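Local coordinates for protein methionine gamma-lyase (Trichomonas vaginalis, PDB 1E5E) that belongs to the Cys/Met metabolism family of pyridoxal-phosphate-dependent enzymes, has an aminotransferase-like fold and assembles from four chains, at residues Ile105-Leu110 and Ile132-Pro137; Ala275-Ser280 and Asp387-Leu392. All blocks are in the same frame, centred on the assembly; numbering follows the deposited sequence.

Interaction 1: Ile105-Leu110 and Ile132-Pro137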
loop_
_atom_site.group_PDB
_atom_site.type_symbol
_atom_site.label_atom_id
_atom_site.label_comp_id
_atom_site.label_asym_id
_atom_site.label_seq_id
_atom_site.Cartn_x
_atom_site.Cartn_y
_atom_site.Cartn_z
ATOM N N ILE A 105 -26.145 26.477 -16.085
ATOM C CA ILE A 105 -25.605 26.738 -17.419
ATOM C C ILE A 105 -24.219 26.084 -17.530
ATOM O O ILE A 105 -23.316 26.291 -16.716
ATOM C CB ILE A 105 -25.459 28.247 -17.691
ATOM C CG1 ILE A 105 -26.838 28.918 -17.653
ATOM C CG2 ILE A 105 -24.767 28.518 -19.036
ATOM C CD1 ILE A 105 -26.776 30.440 -17.571
ATOM N N SER A 106 -24.041 25.310 -18.590
ATOM C CA SER A 106 -22.771 24.686 -18.862
ATOM C C SER A 106 -22.273 24.871 -20.291
ATOM O O SER A 106 -23.036 24.940 -21.258
ATOM C CB SER A 106 -22.927 23.165 -18.690
ATOM O OG SER A 106 -21.716 22.514 -19.050
ATOM N N ASP A 107 -20.945 24.855 -20.395
ATOM C CA ASP A 107 -20.372 24.925 -21.741
ATOM C C ASP A 107 -20.790 23.568 -22.300
ATOM O O ASP A 107 -20.853 22.606 -21.515
ATOM C CB ASP A 107 -18.882 25.087 -21.823
ATOM C CG ASP A 107 -18.401 25.405 -23.238
ATOM O OD1 ASP A 107 -18.230 24.442 -24.018
ATOM O OD2 ASP A 107 -18.214 26.608 -23.534
ATOM N N GLU A 108 -21.096 23.538 -23.578
ATOM C CA GLU A 108 -21.435 22.276 -24.222
ATOM C C GLU A 108 -20.224 21.417 -24.484
ATOM O O GLU A 108 -20.436 20.241 -24.799
ATOM C CB GLU A 108 -22.104 22.576 -25.591
ATOM C CG GLU A 108 -21.192 23.308 -26.560
ATOM C CD GLU A 108 -21.831 23.626 -27.918
ATOM O OE1 GLU A 108 -22.551 22.825 -28.555
ATOM O OE2 GLU A 108 -21.469 24.690 -28.450
ATOM N N CYS A 109 -18.999 21.966 -24.508
ATOM C CA CYS A 109 -17.887 21.041 -24.760
ATOM C C CYS A 109 -17.261 20.629 -23.430
ATOM O O CYS A 109 -16.380 21.363 -22.929
ATOM C CB CYS A 109 -16.810 21.609 -25.681
ATOM S SG CYS A 109 -15.583 20.364 -26.183
ATOM N N LEU A 110 -17.652 19.492 -22.911
ATOM C CA LEU A 110 -17.165 18.964 -21.656
ATOM C C LEU A 110 -16.691 17.517 -21.865
ATOM O O LEU A 110 -17.002 16.796 -22.833
ATOM C CB LEU A 110 -18.311 18.830 -20.651
ATOM C CG LEU A 110 -19.233 19.995 -20.339
ATOM C CD1 LEU A 110 -20.331 19.617 -19.367
ATOM C CD2 LEU A 110 -18.390 21.159 -19.786
ATOM N N ILE A 132 -24.383 25.701 -23.616
ATOM C CA ILE A 132 -24.114 26.784 -24.561
ATOM C C ILE A 132 -22.641 26.867 -24.907
ATOM O O ILE A 132 -21.863 26.088 -24.366
ATOM C CB ILE A 132 -24.521 28.130 -23.932
ATOM C CG1 ILE A 132 -23.699 28.405 -22.674
ATOM C CG2 ILE A 132 -26.013 28.167 -23.620
ATOM C CD1 ILE A 132 -23.836 29.830 -22.148
ATOM N N ASN A 133 -22.253 27.770 -25.807
ATOM C CA ASN A 133 -20.839 27.984 -26.111
ATOM C C ASN A 133 -20.447 29.174 -25.235
ATOM O O ASN A 133 -20.683 30.352 -25.585
ATOM C CB ASN A 133 -20.501 28.243 -27.576
ATOM C CG ASN A 133 -19.007 28.240 -27.876
ATOM O OD1 ASN A 133 -18.216 28.362 -26.941
ATOM N ND2 ASN A 133 -18.585 28.067 -29.134
ATOM N N THR A 134 -19.830 28.892 -24.066
ATOM C CA THR A 134 -19.506 30.026 -23.184
ATOM C C THR A 134 -18.327 30.803 -23.752
ATOM O O THR A 134 -18.067 31.903 -23.290
ATOM C CB THR A 134 -19.152 29.600 -21.753
ATOM O OG1 THR A 134 -17.946 28.798 -21.870
ATOM C CG2 THR A 134 -20.274 28.796 -21.119
ATOM N N ALA A 135 -17.612 30.334 -24.768
ATOM C CA ALA A 135 -16.523 31.043 -25.406
ATOM C C ALA A 135 -17.038 32.201 -26.261
ATOM O O ALA A 135 -16.280 33.134 -26.543
ATOM C CB ALA A 135 -15.657 30.123 -26.251
ATOM N N ILE A 136 -18.311 32.215 -26.604
ATOM C CA ILE A 136 -18.933 33.276 -27.390
ATOM C C ILE A 136 -19.565 34.389 -26.583
ATOM O O ILE A 136 -20.527 34.231 -25.837
ATOM C CB ILE A 136 -20.018 32.639 -28.305
ATOM C CG1 ILE A 136 -19.283 31.622 -29.182
ATOM C CG2 ILE A 136 -20.732 33.717 -29.115
ATOM C CD1 ILE A 136 -20.061 30.845 -30.184
ATOM N N PRO A 137 -19.045 35.608 -26.746
ATOM C CA PRO A 137 -19.583 36.791 -26.099
ATOM C C PRO A 137 -21.097 36.805 -26.145
ATOM O O PRO A 137 -21.721 36.541 -27.175
ATOM C CB PRO A 137 -19.047 37.917 -26.964
ATOM C CG PRO A 137 -17.774 37.410 -27.556
ATOM C CD PRO A 137 -17.916 35.920 -27.658
#

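Interaction 2: Ala275-Ser280 and Asp387-Leu392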
loop_
_atom_site.group_PDB
_atom_site.type_symbol
_atom_site.label_atom_id
_atom_site.label_comp_id
_atom_site.label_asym_id
_atom_site.label_seq_id
_atom_site.Cartn_x
_atom_site.Cartn_y
_atom_site.Cartn_z
ATOM N N ALA A 275 3.514 19.148 -31.053
ATOM C CA ALA A 275 2.415 19.803 -31.762
ATOM C C ALA A 275 2.946 20.421 -33.053
ATOM O O ALA A 275 2.273 20.294 -34.062
ATOM C CB ALA A 275 1.727 20.858 -30.899
ATOM N N GLU A 276 4.082 21.086 -33.009
ATOM C CA GLU A 276 4.700 21.687 -34.173
ATOM C C GLU A 276 4.978 20.646 -35.254
ATOM O O GLU A 276 4.683 20.897 -36.415
ATOM C CB GLU A 276 6.033 22.389 -33.839
ATOM C CG GLU A 276 5.827 23.655 -33.033
ATOM C CD GLU A 276 6.946 24.589 -32.684
ATOM O OE1 GLU A 276 8.102 24.503 -33.147
ATOM O OE2 GLU A 276 6.737 25.557 -31.905
ATOM N N TYR A 277 5.433 19.445 -34.863
ATOM C CA TYR A 277 5.671 18.405 -35.845
ATOM C C TYR A 277 4.371 17.954 -36.487
ATOM O O TYR A 277 4.310 17.747 -37.697
ATOM C CB TYR A 277 6.391 17.192 -35.172
ATOM C CG TYR A 277 6.477 16.067 -36.197
ATOM C CD1 TYR A 277 7.442 16.126 -37.185
ATOM C CD2 TYR A 277 5.623 14.994 -36.159
ATOM C CE1 TYR A 277 7.537 15.132 -38.146
ATOM C CE2 TYR A 277 5.694 13.974 -37.095
ATOM C CZ TYR A 277 6.654 14.081 -38.081
ATOM O OH TYR A 277 6.745 13.124 -39.034
ATOM N N LEU A 278 3.293 17.778 -35.721
ATOM C CA LEU A 278 2.037 17.294 -36.252
ATOM C C LEU A 278 1.422 18.290 -37.240
ATOM O O LEU A 278 0.949 17.931 -38.304
ATOM C CB LEU A 278 0.998 17.004 -35.169
ATOM C CG LEU A 278 1.387 15.922 -34.143
ATOM C CD1 LEU A 278 0.361 15.872 -33.002
ATOM C CD2 LEU A 278 1.507 14.580 -34.842
ATOM N N LYS A 279 1.586 19.566 -36.895
ATOM C CA LYS A 279 1.003 20.618 -37.697
ATOM C C LYS A 279 1.600 20.641 -39.109
ATOM O O LYS A 279 0.922 20.988 -40.081
ATOM C CB LYS A 279 1.201 21.935 -36.968
ATOM C CG LYS A 279 0.847 23.168 -37.781
ATOM C CD LYS A 279 1.391 24.411 -37.067
ATOM C CE LYS A 279 0.274 25.089 -36.304
ATOM N NZ LYS A 279 -0.307 26.242 -37.067
ATOM N N SER A 280 2.860 20.268 -39.254
ATOM C CA SER A 280 3.393 20.367 -40.614
ATOM C C SER A 280 3.417 19.046 -41.356
ATOM O O SER A 280 4.021 18.976 -42.415
ATOM C CB SER A 280 4.759 21.025 -40.439
ATOM O OG SER A 280 5.649 19.979 -40.093
ATOM N N ASP A 387 7.833 8.296 -33.347
ATOM C CA ASP A 387 6.735 7.328 -33.341
ATOM C C ASP A 387 5.612 7.862 -34.230
ATOM O O ASP A 387 4.911 7.097 -34.928
ATOM C CB ASP A 387 6.255 7.110 -31.900
ATOM C CG ASP A 387 5.365 5.916 -31.707
ATOM O OD1 ASP A 387 5.446 4.959 -32.515
ATOM O OD2 ASP A 387 4.546 5.921 -30.747
ATOM N N PHE A 388 5.362 9.189 -34.147
ATOM C CA PHE A 388 4.321 9.704 -35.058
ATOM C C PHE A 388 4.776 9.642 -36.518
ATOM O O PHE A 388 3.969 9.302 -37.392
ATOM C CB PHE A 388 3.916 11.106 -34.702
ATOM C CG PHE A 388 2.953 11.221 -33.557
ATOM C CD1 PHE A 388 1.656 10.771 -33.692
ATOM C CD2 PHE A 388 3.347 11.805 -32.373
ATOM C CE1 PHE A 388 0.748 10.906 -32.655
ATOM C CE2 PHE A 388 2.423 11.932 -31.352
ATOM C CZ PHE A 388 1.131 11.482 -31.473
ATOM N N LYS A 389 6.038 9.939 -36.794
ATOM C CA LYS A 389 6.524 9.857 -38.171
ATOM C C LYS A 389 6.287 8.473 -38.790
ATOM O O LYS A 389 5.773 8.431 -39.911
ATOM C CB LYS A 389 7.993 10.185 -38.286
ATOM C CG LYS A 389 8.596 9.887 -39.665
ATOM C CD LYS A 389 9.806 10.798 -39.846
ATOM C CE LYS A 389 10.737 10.270 -40.932
ATOM N NZ LYS A 389 10.019 10.129 -42.219
ATOM N N GLN A 390 6.667 7.392 -38.128
ATOM C CA GLN A 390 6.488 6.089 -38.731
ATOM C C GLN A 390 4.989 5.819 -38.874
ATOM O O GLN A 390 4.567 5.294 -39.907
ATOM C CB GLN A 390 7.168 4.931 -38.009
ATOM C CG GLN A 390 6.811 4.657 -36.560
ATOM C CD GLN A 390 5.643 3.728 -36.360
ATOM O OE1 GLN A 390 5.346 2.977 -37.300
ATOM N NE2 GLN A 390 4.951 3.773 -35.219
ATOM N N GLY A 391 4.211 6.128 -37.856
ATOM C CA GLY A 391 2.776 5.865 -37.880
ATOM C C GLY A 391 2.129 6.651 -39.035
ATOM O O GLY A 391 1.287 6.098 -39.742
ATOM N N LEU A 392 2.389 7.949 -39.097
ATOM C CA LEU A 392 1.822 8.820 -40.119
ATOM C C LEU A 392 2.306 8.505 -41.533
ATOM O O LEU A 392 1.499 8.406 -42.476
ATOM C CB LEU A 392 2.113 10.296 -39.800
ATOM C CG LEU A 392 1.325 10.858 -38.599
ATOM C CD1 LEU A 392 1.822 12.233 -38.207
ATOM C CD2 LEU A 392 -0.154 10.882 -38.935
#

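Interaction 1: Ile105-Leu110 and Ile132-Pro137
D107 and T134 meet at a carboxylate oxygen held by two donors. The T134 hydroxyl gives its proton to the anti lone pair of D107 OD2, with T134 OG1 to D107 OD2 at 2.8 Å. The backbone of the same threonine reaches the same oxygen, T134 N to D107 OD2 2.8 Å, from above the carboxylate plane (41° out of it). In T134, chi1 of 63° puts OG1 beside its own backbone N, and both donate to OD2. The other oxygen, D107 OD1, accepts from C109 N at 2.6 Å and closes an Asx turn. It also forms a salt bridge with K162, which would be expected to favour a charged carboxylate. K162 bonds N133 OD1 as well, and that oxygen accepts from A135 N in a second Asx turn. Two Asx turns thus flank the contact.

Next to this cluster, I132 straddles D107 as a parallel bridge. I132 N bonds S106 O at 2.8 Å, and I132 O takes E108 N at 2.8 Å. The D107 CA-H also points at I132 O. The packing is tight at the apolar end, where I105 CG2 touches I132 CD1 at 3.5 Å. H143 of helix 139-143 touches both isoleucines.

The E108 side is looser. E108 OE2 comes only to 3.8 Å of N133 CB, and both residues are partly exposed. Beyond the type I turn N133-I136, I136 and P137 are exposed and leave the contact.

This is the last rung between two parallel strands, 103-107 and 128-132, at their C-terminal ends. It fits the edge of the seven-stranded sheet in the large domain of an aminotransferase-like, PLP-dependent fold.

Interaction 2: Ala275-Ser280 and Asp387-Leu392
The Y277 hydroxyl oxygen lies against K389, with four carbons of that lysine around it. Y277 OH comes to 3.3 Å of K389 CB and 3.4 Å of K389 CA, with CG and CD a little farther off. These are van der Waals contacts, not hydrogen bonds. The hydroxyl thus rests on both backbone and side chain of K389. The Y277 side chain crosses the K389 chain at about a right angle. Its CG is anti to the backbone N (chi1 174°). The CA-CB bond of Y277 points toward 387-392. The lysine's NZ forms a salt bridge with D393, one turn on. The tyrosine ring also meets the base of F388, Y277 CE2 to F388 CB 4.1 Å.

Deeper in, L278 takes over. Its CD2 methyl sits over one face of the F388 ring, offset toward the rim, and is nearest to F388 CG at 3.9 Å. It is 4.0 Å from the ring centroid and 16° off the ring normal, a CH-pi contact. L278 CD2 also touches L392 CD1 at 4.1 Å. L392 CD1 thus touches both Y277 and L278. This inner part is buried, while the K389 side is exposed.

On the far side of helix 381-396, Q390 NE2 bonds D387 OD1 at 3.0 Å. The D387 carboxylate also accepts from the backbone N atoms of K331, L332 and I333. L278 rests on I312 and F314, and L392 on L316, all from strand 311-316.

The axes of 275-279 and 387-392 run nearly parallel, 20° apart, and approach to 11.1 Å. Two neighbouring helices packed on one face of a mixed sheet form an alpha/beta two-layer arrangement, consistent with the smaller C-terminal domain of this PLP-dependent enzyme family.

How the interactions relate
Of the four segments, 105-110 on strand 103-107 comes first. The chain then passes through helix 112-124 and returns along strand 128-132, and interaction 1 closes this beta-alpha-beta unit across 21 intervening residues. Interaction 2 opens much later, at the end of helix 260-279. It closes a loop of 106 residues that holds all five strands of the smaller sheet, and ends on helix 381-396 near the C terminus. The two loops follow in series and neither nest nor cross. The centres of interactions 1 and 2 are about 31 Å apart. The nearest atoms of interactions 1 and 2 are about 18 Å apart. Interaction 1 ties the edge of the seven-stranded sheet; interaction 2 joins two helices beside the five-stranded sheet.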